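Local coordinates for ATP-dependent DNA helicase PIF1 (Candida albicans, PDB 7OTJ), which probably unwinds duplex and G-quadruplex DNA, coupling ATP hydrolysis to 5'-3' movement along a single strand, in maintenance of the nuclear and mitochondrial genomes, at residues A[197-205]-A[212-220]; A[457-468]-A[482-493]. All blocks are in the same frame, centred on the assembly; numbering follows the deposited sequence.

Interaction 1 of 2, residues A[197-205]-A[212-220]; sequences RFIDMLNNL and DDTARDFCR. Unlike the reference sequence in segment 197-205: Asp200 (reference Asn).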
loop_
_atom_site.group_PDB
_atom_site.type_symbol
_atom_site.label_atom_id
_atom_site.label_comp_id
_atom_site.label_asym_id
_atom_site.label_seq_id
_atom_site.Cartn_x
_atom_site.Cartn_y
_atom_site.Cartn_z
ATOM N N ARG A 197 -25.406 -11.459 4.008
ATOM C CA ARG A 197 -25.241 -12.280 2.816
ATOM C C ARG A 197 -23.958 -11.923 2.084
ATOM O O ARG A 197 -23.220 -12.809 1.642
ATOM C CB ARG A 197 -26.451 -12.106 1.894
ATOM C CG ARG A 197 -26.303 -12.754 0.527
ATOM C CD ARG A 197 -26.167 -14.252 0.662
ATOM N NE ARG A 197 -25.871 -14.913 -0.604
ATOM C CZ ARG A 197 -25.404 -16.152 -0.703
ATOM N NH1 ARG A 197 -25.121 -16.872 0.371
ATOM N NH2 ARG A 197 -25.219 -16.682 -1.910
ATOM N N PHE A 198 -23.677 -10.624 1.954
ATOM C CA PHE A 198 -22.425 -10.191 1.344
ATOM C C PHE A 198 -21.228 -10.774 2.087
ATOM O O PHE A 198 -20.270 -11.247 1.462
ATOM C CB PHE A 198 -22.360 -8.661 1.321
ATOM C CG PHE A 198 -21.276 -8.104 0.440
ATOM C CD1 PHE A 198 -20.714 -8.869 -0.568
ATOM C CD2 PHE A 198 -20.811 -6.812 0.627
ATOM C CE1 PHE A 198 -19.715 -8.357 -1.377
ATOM C CE2 PHE A 198 -19.808 -6.294 -0.179
ATOM C CZ PHE A 198 -19.260 -7.067 -1.180
ATOM N N ILE A 199 -21.275 -10.767 3.423
ATOM C CA ILE A 199 -20.191 -11.334 4.222
ATOM C C ILE A 199 -20.054 -12.830 3.955
ATOM O O ILE A 199 -18.938 -13.347 3.807
ATOM C CB ILE A 199 -20.413 -11.026 5.716
ATOM C CG1 ILE A 199 -20.351 -9.520 5.964
ATOM C CG2 ILE A 199 -19.378 -11.732 6.586
ATOM C CD1 ILE A 199 -20.648 -9.135 7.393
ATOM N N ASP A 200 -21.181 -13.545 3.876
ATOM C CA ASP A 200 -21.118 -14.971 3.560
ATOM C C ASP A 200 -20.481 -15.208 2.195
ATOM O O ASP A 200 -19.659 -16.118 2.036
ATOM C CB ASP A 200 -22.518 -15.592 3.584
ATOM C CG ASP A 200 -23.201 -15.474 4.938
ATOM O OD1 ASP A 200 -22.495 -15.382 5.967
ATOM O OD2 ASP A 200 -24.453 -15.488 4.975
ATOM N N MET A 201 -20.829 -14.379 1.206
ATOM C CA MET A 201 -20.290 -14.539 -0.142
ATOM C C MET A 201 -18.785 -14.309 -0.158
ATOM O O MET A 201 -18.031 -15.077 -0.764
ATOM C CB MET A 201 -20.986 -13.573 -1.105
ATOM C CG MET A 201 -22.445 -13.887 -1.386
ATOM S SD MET A 201 -23.325 -12.436 -2.020
ATOM C CE MET A 201 -22.313 -12.000 -3.436
ATOM N N LEU A 202 -18.344 -13.218 0.462
ATOM C CA LEU A 202 -16.917 -12.935 0.573
ATOM C C LEU A 202 -16.166 -14.045 1.300
ATOM O O LEU A 202 -15.056 -14.411 0.899
ATOM C CB LEU A 202 -16.710 -11.601 1.279
ATOM C CG LEU A 202 -17.079 -10.389 0.435
ATOM C CD1 LEU A 202 -17.002 -9.119 1.262
ATOM C CD2 LEU A 202 -16.154 -10.322 -0.769
ATOM N N ASN A 203 -16.709 -14.542 2.414
ATOM C CA ASN A 203 -16.011 -15.602 3.140
ATOM C C ASN A 203 -15.849 -16.859 2.294
ATOM O O ASN A 203 -14.840 -17.566 2.410
ATOM C CB ASN A 203 -16.725 -15.921 4.450
ATOM C CG ASN A 203 -16.421 -14.908 5.523
ATOM O OD1 ASN A 203 -15.449 -14.146 5.420
ATOM N ND2 ASN A 203 -17.248 -14.881 6.556
ATOM N N ASN A 204 -16.838 -17.159 1.446
ATOM C CA ASN A 204 -16.774 -18.353 0.609
ATOM C C ASN A 204 -15.602 -18.296 -0.363
ATOM O O ASN A 204 -15.107 -19.343 -0.799
ATOM C CB ASN A 204 -18.088 -18.526 -0.166
ATOM C CG ASN A 204 -19.244 -18.993 0.712
ATOM O OD1 ASN A 204 -19.042 -19.644 1.734
ATOM N ND2 ASN A 204 -20.469 -18.670 0.300
ATOM N N LEU A 205 -15.165 -17.092 -0.740
ATOM C CA LEU A 205 -14.066 -16.960 -1.690
ATOM C C LEU A 205 -12.716 -17.354 -1.098
ATOM O O LEU A 205 -11.780 -17.631 -1.858
ATOM C CB LEU A 205 -14.003 -15.524 -2.211
ATOM C CG LEU A 205 -15.285 -14.963 -2.833
ATOM C CD1 LEU A 205 -15.068 -13.512 -3.231
ATOM C CD2 LEU A 205 -15.782 -15.795 -4.032
ATOM N N ASP A 212 -22.559 -22.243 -6.116
ATOM C CA ASP A 212 -23.309 -21.664 -7.230
ATOM C C ASP A 212 -23.999 -20.367 -6.822
ATOM O O ASP A 212 -23.937 -19.365 -7.544
ATOM C CB ASP A 212 -24.334 -22.673 -7.765
ATOM C CG ASP A 212 -23.689 -23.944 -8.275
ATOM O OD1 ASP A 212 -22.442 -24.017 -8.274
ATOM O OD2 ASP A 212 -24.422 -24.874 -8.667
ATOM N N ASP A 213 -24.672 -20.372 -5.668
ATOM C CA ASP A 213 -25.432 -19.194 -5.256
ATOM C C ASP A 213 -24.522 -17.989 -5.043
ATOM O O ASP A 213 -24.876 -16.866 -5.422
ATOM C CB ASP A 213 -26.234 -19.496 -3.992
ATOM C CG ASP A 213 -27.561 -20.153 -4.285
ATOM O OD1 ASP A 213 -27.828 -20.474 -5.462
ATOM O OD2 ASP A 213 -28.345 -20.341 -3.333
ATOM N N THR A 214 -23.349 -18.199 -4.437
ATOM C CA THR A 214 -22.389 -17.107 -4.293
ATOM C C THR A 214 -21.934 -16.609 -5.659
ATOM O O THR A 214 -21.921 -15.400 -5.921
ATOM C CB THR A 214 -21.184 -17.560 -3.453
ATOM O OG1 THR A 214 -21.590 -17.771 -2.096
ATOM C CG2 THR A 214 -20.070 -16.517 -3.481
ATOM N N ALA A 215 -21.585 -17.536 -6.555
ATOM C CA ALA A 215 -21.157 -17.152 -7.898
ATOM C C ALA A 215 -22.261 -16.406 -8.634
ATOM O O ALA A 215 -22.005 -15.386 -9.285
ATOM C CB ALA A 215 -20.725 -18.387 -8.688
ATOM N N ARG A 216 -23.493 -16.907 -8.560
ATOM C CA ARG A 216 -24.600 -16.205 -9.197
ATOM C C ARG A 216 -24.823 -14.830 -8.573
ATOM O O ARG A 216 -25.025 -13.841 -9.289
ATOM C CB ARG A 216 -25.865 -17.054 -9.104
ATOM C CG ARG A 216 -27.020 -16.496 -9.893
ATOM C CD ARG A 216 -28.124 -16.035 -8.973
ATOM N NE ARG A 216 -28.929 -17.147 -8.478
ATOM C CZ ARG A 216 -28.887 -17.612 -7.237
ATOM N NH1 ARG A 216 -28.066 -17.096 -6.332
ATOM N NH2 ARG A 216 -29.693 -18.612 -6.891
ATOM N N ASP A 217 -24.742 -14.738 -7.241
ATOM C CA ASP A 217 -24.978 -13.465 -6.563
ATOM C C ASP A 217 -23.950 -12.412 -6.960
ATOM O O ASP A 217 -24.244 -11.211 -6.918
ATOM C CB ASP A 217 -24.997 -13.660 -5.043
ATOM C CG ASP A 217 -26.301 -14.274 -4.543
ATOM O OD1 ASP A 217 -27.132 -14.685 -5.380
ATOM O OD2 ASP A 217 -26.497 -14.340 -3.312
ATOM N N PHE A 218 -22.738 -12.830 -7.329
ATOM C CA PHE A 218 -21.760 -11.858 -7.797
ATOM C C PHE A 218 -22.030 -11.448 -9.239
ATOM O O PHE A 218 -21.864 -10.276 -9.591
ATOM C CB PHE A 218 -20.340 -12.414 -7.664
ATOM C CG PHE A 218 -19.752 -12.257 -6.291
ATOM C CD1 PHE A 218 -19.500 -10.997 -5.775
ATOM C CD2 PHE A 218 -19.428 -13.368 -5.525
ATOM C CE1 PHE A 218 -18.947 -10.845 -4.510
ATOM C CE2 PHE A 218 -18.877 -13.221 -4.266
ATOM C CZ PHE A 218 -18.638 -11.960 -3.758
ATOM N N CYS A 219 -22.464 -12.389 -10.082
ATOM C CA CYS A 219 -22.782 -12.032 -11.459
ATOM C C CYS A 219 -23.935 -11.043 -11.517
ATOM O O CYS A 219 -23.967 -10.179 -12.401
ATOM C CB CYS A 219 -23.095 -13.289 -12.269
ATOM S SG CYS A 219 -21.646 -14.323 -12.605
ATOM N N ARG A 220 -24.842 -11.093 -10.538
ATOM C CA ARG A 220 -25.949 -10.149 -10.509
ATOM C C ARG A 220 -25.471 -8.724 -10.268
ATOM O O ARG A 220 -26.201 -7.776 -10.582
ATOM C CB ARG A 220 -26.965 -10.553 -9.431
ATOM C CG ARG A 220 -27.637 -11.902 -9.677
ATOM C CD ARG A 220 -29.072 -11.904 -9.166
ATOM N NE ARG A 220 -29.175 -12.336 -7.782
ATOM C CZ ARG A 220 -29.872 -13.386 -7.371
ATOM N NH1 ARG A 220 -30.598 -14.108 -8.209
ATOM N NH2 ARG A 220 -29.849 -13.717 -6.082
HETATM O O HOH W 1 -23.810 -19.457 -1.721
#

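Interaction 2 of 2, residues A[457-468]-A[482-493]; sequences GQTLSKVVVDMK and RAVSRAGLQVLN. With K (potassium ion), chain I; ALF (tetrafluoroaluminate ion), chain F; PO4 (phosphate ion), chain Q.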
loop_
_atom_site.group_PDB
_atom_site.type_symbol
_atom_site.label_atom_id
_atom_site.label_comp_id
_atom_site.label_asym_id
_atom_site.label_seq_id
_atom_site.Cartn_x
_atom_site.Cartn_y
_atom_site.Cartn_z
ATOM N N GLY A 457 -5.900 -3.437 1.507
ATOM C CA GLY A 457 -5.853 -2.586 2.674
ATOM C C GLY A 457 -6.816 -1.420 2.620
ATOM O O GLY A 457 -7.135 -0.843 3.670
ATOM N N GLN A 458 -7.291 -1.060 1.432
ATOM C CA GLN A 458 -8.175 0.083 1.286
ATOM C C GLN A 458 -9.629 -0.327 1.492
ATOM O O GLN A 458 -10.012 -1.483 1.287
ATOM C CB GLN A 458 -7.997 0.730 -0.090
ATOM C CG GLN A 458 -6.600 1.290 -0.341
ATOM C CD GLN A 458 -6.230 2.404 0.622
ATOM O OE1 GLN A 458 -7.063 3.244 0.968
ATOM N NE2 GLN A 458 -4.974 2.415 1.065
ATOM N N THR A 459 -10.435 0.646 1.900
ATOM C CA THR A 459 -11.884 0.517 1.962
ATOM C C THR A 459 -12.481 1.456 0.923
ATOM O O THR A 459 -12.130 2.642 0.881
ATOM C CB THR A 459 -12.407 0.854 3.360
ATOM O OG1 THR A 459 -11.963 -0.140 4.291
ATOM C CG2 THR A 459 -13.918 0.903 3.366
ATOM N N LEU A 460 -13.368 0.930 0.080
ATOM C CA LEU A 460 -13.944 1.685 -1.026
ATOM C C LEU A 460 -15.463 1.645 -0.933
ATOM O O LEU A 460 -16.062 0.564 -0.967
ATOM C CB LEU A 460 -13.474 1.119 -2.367
ATOM C CG LEU A 460 -11.961 0.960 -2.511
ATOM C CD1 LEU A 460 -11.603 0.130 -3.726
ATOM C CD2 LEU A 460 -11.315 2.323 -2.594
ATOM N N SER A 461 -16.081 2.825 -0.826
ATOM C CA SER A 461 -17.537 2.903 -0.784
ATOM C C SER A 461 -18.152 2.436 -2.097
ATOM O O SER A 461 -19.035 1.572 -2.108
ATOM C CB SER A 461 -17.971 4.334 -0.476
ATOM O OG SER A 461 -17.757 4.645 0.883
ATOM N N LYS A 462 -17.680 2.985 -3.214
ATOM C CA LYS A 462 -18.219 2.683 -4.533
ATOM C C LYS A 462 -17.071 2.260 -5.436
ATOM O O LYS A 462 -16.098 3.005 -5.596
ATOM C CB LYS A 462 -18.964 3.890 -5.099
ATOM C CG LYS A 462 -20.186 4.249 -4.262
ATOM C CD LYS A 462 -21.022 5.337 -4.894
ATOM C CE LYS A 462 -22.192 5.706 -3.996
ATOM N NZ LYS A 462 -22.972 4.514 -3.549
ATOM N N VAL A 463 -17.173 1.063 -6.009
ATOM C CA VAL A 463 -16.059 0.466 -6.738
ATOM C C VAL A 463 -16.609 -0.492 -7.788
ATOM O O VAL A 463 -17.541 -1.258 -7.523
ATOM C CB VAL A 463 -15.078 -0.239 -5.768
ATOM C CG1 VAL A 463 -15.824 -1.172 -4.820
ATOM C CG2 VAL A 463 -13.989 -0.988 -6.529
ATOM N N VAL A 464 -16.033 -0.447 -8.987
ATOM C CA VAL A 464 -16.306 -1.431 -10.029
ATOM C C VAL A 464 -15.068 -2.304 -10.185
ATOM O O VAL A 464 -13.953 -1.793 -10.350
ATOM C CB VAL A 464 -16.713 -0.780 -11.366
ATOM C CG1 VAL A 464 -15.851 0.416 -11.690
ATOM C CG2 VAL A 464 -16.620 -1.794 -12.484
ATOM N N VAL A 465 -15.262 -3.616 -10.102
ATOM C CA VAL A 465 -14.184 -4.597 -10.148
ATOM C C VAL A 465 -14.294 -5.361 -11.458
ATOM O O VAL A 465 -15.340 -5.951 -11.758
ATOM C CB VAL A 465 -14.234 -5.557 -8.949
ATOM C CG1 VAL A 465 -13.181 -6.656 -9.107
ATOM C CG2 VAL A 465 -14.030 -4.797 -7.650
ATOM N N ASP A 466 -13.220 -5.352 -12.242
ATOM C CA ASP A 466 -13.160 -6.076 -13.505
ATOM C C ASP A 466 -12.225 -7.260 -13.307
ATOM O O ASP A 466 -11.007 -7.088 -13.205
ATOM C CB ASP A 466 -12.676 -5.177 -14.641
ATOM C CG ASP A 466 -12.682 -5.885 -15.990
ATOM O OD1 ASP A 466 -13.078 -7.068 -16.045
ATOM O OD2 ASP A 466 -12.291 -5.259 -16.998
ATOM N N MET A 467 -12.799 -8.460 -13.241
ATOM C CA MET A 467 -12.046 -9.668 -12.943
ATOM C C MET A 467 -11.401 -10.290 -14.176
ATOM O O MET A 467 -10.944 -11.437 -14.104
ATOM C CB MET A 467 -12.957 -10.679 -12.251
ATOM C CG MET A 467 -13.524 -10.134 -10.957
ATOM S SD MET A 467 -14.628 -11.269 -10.127
ATOM C CE MET A 467 -13.623 -12.744 -10.060
ATOM N N LYS A 468 -11.293 -9.533 -15.273
ATOM C CA LYS A 468 -10.954 -10.108 -16.573
ATOM C C LYS A 468 -9.588 -10.785 -16.551
ATOM O O LYS A 468 -9.442 -11.928 -17.001
ATOM C CB LYS A 468 -10.996 -9.020 -17.649
ATOM C CG LYS A 468 -10.994 -9.525 -19.097
ATOM C CD LYS A 468 -12.421 -9.728 -19.611
ATOM C CE LYS A 468 -12.481 -10.024 -21.108
ATOM N NZ LYS A 468 -13.891 -9.968 -21.619
ATOM N N ARG A 482 -12.926 -5.218 -1.059
ATOM C CA ARG A 482 -12.727 -3.787 -0.857
ATOM C C ARG A 482 -14.039 -3.044 -0.657
ATOM O O ARG A 482 -14.039 -1.960 -0.065
ATOM C CB ARG A 482 -11.990 -3.171 -2.049
ATOM C CG ARG A 482 -10.637 -3.794 -2.374
ATOM C CD ARG A 482 -9.722 -3.782 -1.178
ATOM N NE ARG A 482 -9.793 -5.017 -0.406
ATOM C CZ ARG A 482 -9.365 -5.135 0.842
ATOM N NH1 ARG A 482 -8.863 -4.103 1.499
ATOM N NH2 ARG A 482 -9.455 -6.314 1.450
ATOM N N ALA A 483 -15.148 -3.599 -1.136
ATOM C CA ALA A 483 -16.418 -2.885 -1.149
ATOM C C ALA A 483 -17.062 -2.850 0.230
ATOM O O ALA A 483 -17.036 -3.834 0.976
ATOM C CB ALA A 483 -17.382 -3.523 -2.151
ATOM N N VAL A 484 -17.635 -1.694 0.565
ATOM C CA VAL A 484 -18.457 -1.582 1.765
ATOM C C VAL A 484 -19.754 -2.369 1.600
ATOM O O VAL A 484 -20.171 -3.105 2.502
ATOM C CB VAL A 484 -18.720 -0.098 2.078
ATOM C CG1 VAL A 484 -19.779 0.058 3.168
ATOM C CG2 VAL A 484 -17.423 0.586 2.480
ATOM N N SER A 485 -20.410 -2.237 0.451
ATOM C CA SER A 485 -21.707 -2.866 0.246
ATOM C C SER A 485 -21.847 -3.318 -1.198
ATOM O O SER A 485 -21.157 -2.829 -2.096
ATOM C CB SER A 485 -22.853 -1.920 0.593
ATOM O OG SER A 485 -22.885 -0.852 -0.332
ATOM N N ARG A 486 -22.766 -4.257 -1.416
ATOM C CA ARG A 486 -23.045 -4.682 -2.782
ATOM C C ARG A 486 -23.679 -3.566 -3.598
ATOM O O ARG A 486 -23.447 -3.482 -4.809
ATOM C CB ARG A 486 -23.952 -5.908 -2.784
ATOM C CG ARG A 486 -23.241 -7.193 -2.406
ATOM C CD ARG A 486 -24.190 -8.367 -2.466
ATOM N NE ARG A 486 -25.137 -8.346 -1.363
ATOM C CZ ARG A 486 -26.115 -9.225 -1.196
ATOM N NH1 ARG A 486 -26.379 -10.148 -2.109
ATOM N NH2 ARG A 486 -26.838 -9.186 -0.082
ATOM N N ALA A 487 -24.452 -2.684 -2.960
ATOM C CA ALA A 487 -25.077 -1.592 -3.703
ATOM C C ALA A 487 -24.045 -0.631 -4.277
ATOM O O ALA A 487 -24.333 0.069 -5.253
ATOM C CB ALA A 487 -26.065 -0.833 -2.823
ATOM N N GLY A 488 -22.855 -0.557 -3.681
ATOM C CA GLY A 488 -21.830 0.280 -4.271
ATOM C C GLY A 488 -20.733 -0.516 -4.944
ATOM O O GLY A 488 -19.618 -0.022 -5.114
ATOM N N LEU A 489 -21.054 -1.729 -5.390
ATOM C CA LEU A 489 -20.085 -2.603 -6.039
ATOM C C LEU A 489 -20.644 -3.113 -7.357
ATOM O O LEU A 489 -21.759 -3.638 -7.399
ATOM C CB LEU A 489 -19.728 -3.791 -5.139
ATOM C CG LEU A 489 -19.033 -4.976 -5.814
ATOM C CD1 LEU A 489 -17.625 -4.605 -6.243
ATOM C CD2 LEU A 489 -19.020 -6.172 -4.887
ATOM N N GLN A 490 -19.851 -2.998 -8.419
ATOM C CA GLN A 490 -20.155 -3.607 -9.706
ATOM C C GLN A 490 -19.046 -4.589 -10.050
ATOM O O GLN A 490 -17.863 -4.241 -9.979
ATOM C CB GLN A 490 -20.294 -2.555 -10.813
ATOM C CG GLN A 490 -20.457 -3.160 -12.206
ATOM C CD GLN A 490 -20.462 -2.116 -13.308
ATOM O OE1 GLN A 490 -19.705 -1.149 -13.272
ATOM N NE2 GLN A 490 -21.329 -2.308 -14.295
ATOM N N VAL A 491 -19.425 -5.802 -10.438
ATOM C CA VAL A 491 -18.479 -6.867 -10.747
ATOM C C VAL A 491 -18.603 -7.198 -12.226
ATOM O O VAL A 491 -19.693 -7.543 -12.705
ATOM C CB VAL A 491 -18.715 -8.117 -9.888
ATOM C CG1 VAL A 491 -17.727 -9.215 -10.272
ATOM C CG2 VAL A 491 -18.593 -7.779 -8.405
ATOM N N LEU A 492 -17.500 -7.070 -12.952
ATOM C CA LEU A 492 -17.450 -7.405 -14.366
ATOM C C LEU A 492 -16.626 -8.670 -14.574
ATOM O O LEU A 492 -15.566 -8.843 -13.962
ATOM C CB LEU A 492 -16.862 -6.249 -15.184
ATOM C CG LEU A 492 -17.613 -4.914 -15.121
ATOM C CD1 LEU A 492 -16.878 -3.848 -15.919
ATOM C CD2 LEU A 492 -19.048 -5.054 -15.602
ATOM N N ASN A 493 -17.135 -9.555 -15.435
ATOM C CA ASN A 493 -16.431 -10.761 -15.875
ATOM C C ASN A 493 -16.108 -11.702 -14.717
ATOM O O ASN A 493 -15.059 -12.348 -14.700
ATOM C CB ASN A 493 -15.157 -10.394 -16.635
ATOM C CG ASN A 493 -15.443 -9.609 -17.894
ATOM O OD1 ASN A 493 -15.857 -10.175 -18.907
ATOM N ND2 ASN A 493 -15.218 -8.300 -17.842
HETATM K K K I . -8.372 -7.618 -14.483
HETATM AL AL ALF F . -7.898 -5.587 4.795
HETATM F F1 ALF F . -6.303 -5.063 5.389
HETATM F F2 ALF F . -9.502 -6.098 4.198
HETATM F F3 ALF F . -7.640 -7.147 5.625
HETATM F F4 ALF F . -8.203 -4.004 4.028
HETATM P P PO4 Q . -30.517 -9.428 -0.755
HETATM O O1 PO4 Q . -29.486 -10.106 0.121
HETATM O O2 PO4 Q . -29.848 -8.496 -1.739
HETATM O O3 PO4 Q . -31.503 -8.666 0.103
HETATM O O4 PO4 Q . -31.263 -10.476 -1.538
HETATM O O HOH W 2 -6.493 -6.340 2.970
#

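Interaction 1 of 2, residues A[197-205]-A[212-220]
Phe218, Thr214 and Met201 form the heart of the contact between helices 197-204 and 212-219, whose axes pass 9.8 Å apart at 113°. Met201 reaches across with its chain bent at the last torsion (chi3 55°), which sets the methyl CE almost exactly above the middle of the Phe218 ring, 3.5 Å from CE to the centroid of the six ring carbons. This is a CH-pi contact, with the sulfur standing farther off above the same face as a Met-aromatic pair. A flexible, unbranched methionine suits such a place, because it can fold its methyl onto a ring while its SD lies against the CB of Asp217. Leu205 CD1 and Phe198 CE1 extend the apolar cluster around the ring, and Leu480 of helix 475-481 also packs against Phe218.

Thr214 serves both chemistries. Its methyl CG2 rests near Met201 CB, while its OG1 accepts a hydrogen bond from Asn204 ND2 (2.8 Å) and lies close to the plane of that amide. Water 1 joins the same hydroxyl to Arg197 NH2.

Beside this cluster, Arg197 grips Asp217 side-on, directing both NE (2.8 Å to OD2) and NH2 (3.0 Å to OD2) at a single oxygen. Guanidinium and carboxylate planes stand 85° apart; NE meets OD2 nearly along its C-O bond, and NH2 comes from above the carboxylate plane. The other oxygen, Asp217 OD1, pairs with Arg216 NH1 and Arg220 NH2 on its own helix, and Arg216 also holds Asp213.

Two donors on one oxygen and two arginines at the other would probably keep Asp217 ionised. The contact thus pairs a charged network on one side with methyl-on-ring packing on the other.

Interaction 2 of 2, residues A[457-468]-A[482-493]
Strands 463-466 and 489-492 run parallel, 13° apart, with Val463, Val464, Val465 and Asp466 opposite Leu489, Gln490, Val491 and Leu492; an isolated bridge between Leu460 and Ala483 precedes them. The backbone bonds Val465 N to Gln490 O and Leu492 N to Val465 O, both 2.7 Å, are nearly straight. Gly488, without a side chain, lies against the backbone of Ser461 and Lys462, and its O accepts from Val463 N.

On one face, Leu489 CD1 meets Val465 CG2; apolar side chains suit this buried side. Just beyond the strand, Met467 SD lies against Val491 CG1 at 3.7 Å. On the other face, the Val464 and Gln490 side chains run alongside each other in the same direction, the extended Gln490 chain packing along Val464 CG2. The amide nitrogen of Gln490 is bonded to Ser222 O. At the far end Asn493 ND2 approaches Asp466 OD1 (3.1 Å) from above the carboxylate plane, while the backbone O of Asp466 binds potassium together with Glu242.

Arg482 closes the opposite end. Bends at chi2 and chi3 bring its guanidinium beside Gln458 and up to the tetrafluoroaluminate, where NH1 meets F4 (2.6 Å) and NH2 meets F2 (2.8 Å), the aluminium lying in the guanidinium plane; NH1 also makes a weak bond to Gln458 O. With Lys31 and Arg191 on the same ion, a commonly used mimic of the phosphate in transfer, Arg482 is placed as an arginine finger would be. Arg191 also bonds Thr459 OG1, beside the ADP.

Strand 463-466 is flanked on its other side by strand 234-237, leaving 489-492 at the sheet's margin. Helix 475-481 makes the beta-alpha-beta crossover between the paired strands, its Leu480 packing on Val465 and Val491.

In the fold
Following the chain from its N terminus, interaction 1 comes first and closes a short turn of six residues between two successive helices, before strand 234-237 begins. Interaction 2 opens much later, after the antiparallel sheet domain, and closes a loop of thirteen residues containing helix 475-481. The two loops therefore follow in series, neither nesting nor crossing, yet their centres lie 13 Å apart. Arg486 joins them: it packs on Arg197, Phe198 and Met201 of helix 196-204 and forms a salt bridge with Asp195 just before that helix. Together the contacts tie the helix pair to the margin of the four-stranded parallel sheet, beside the nucleotide site.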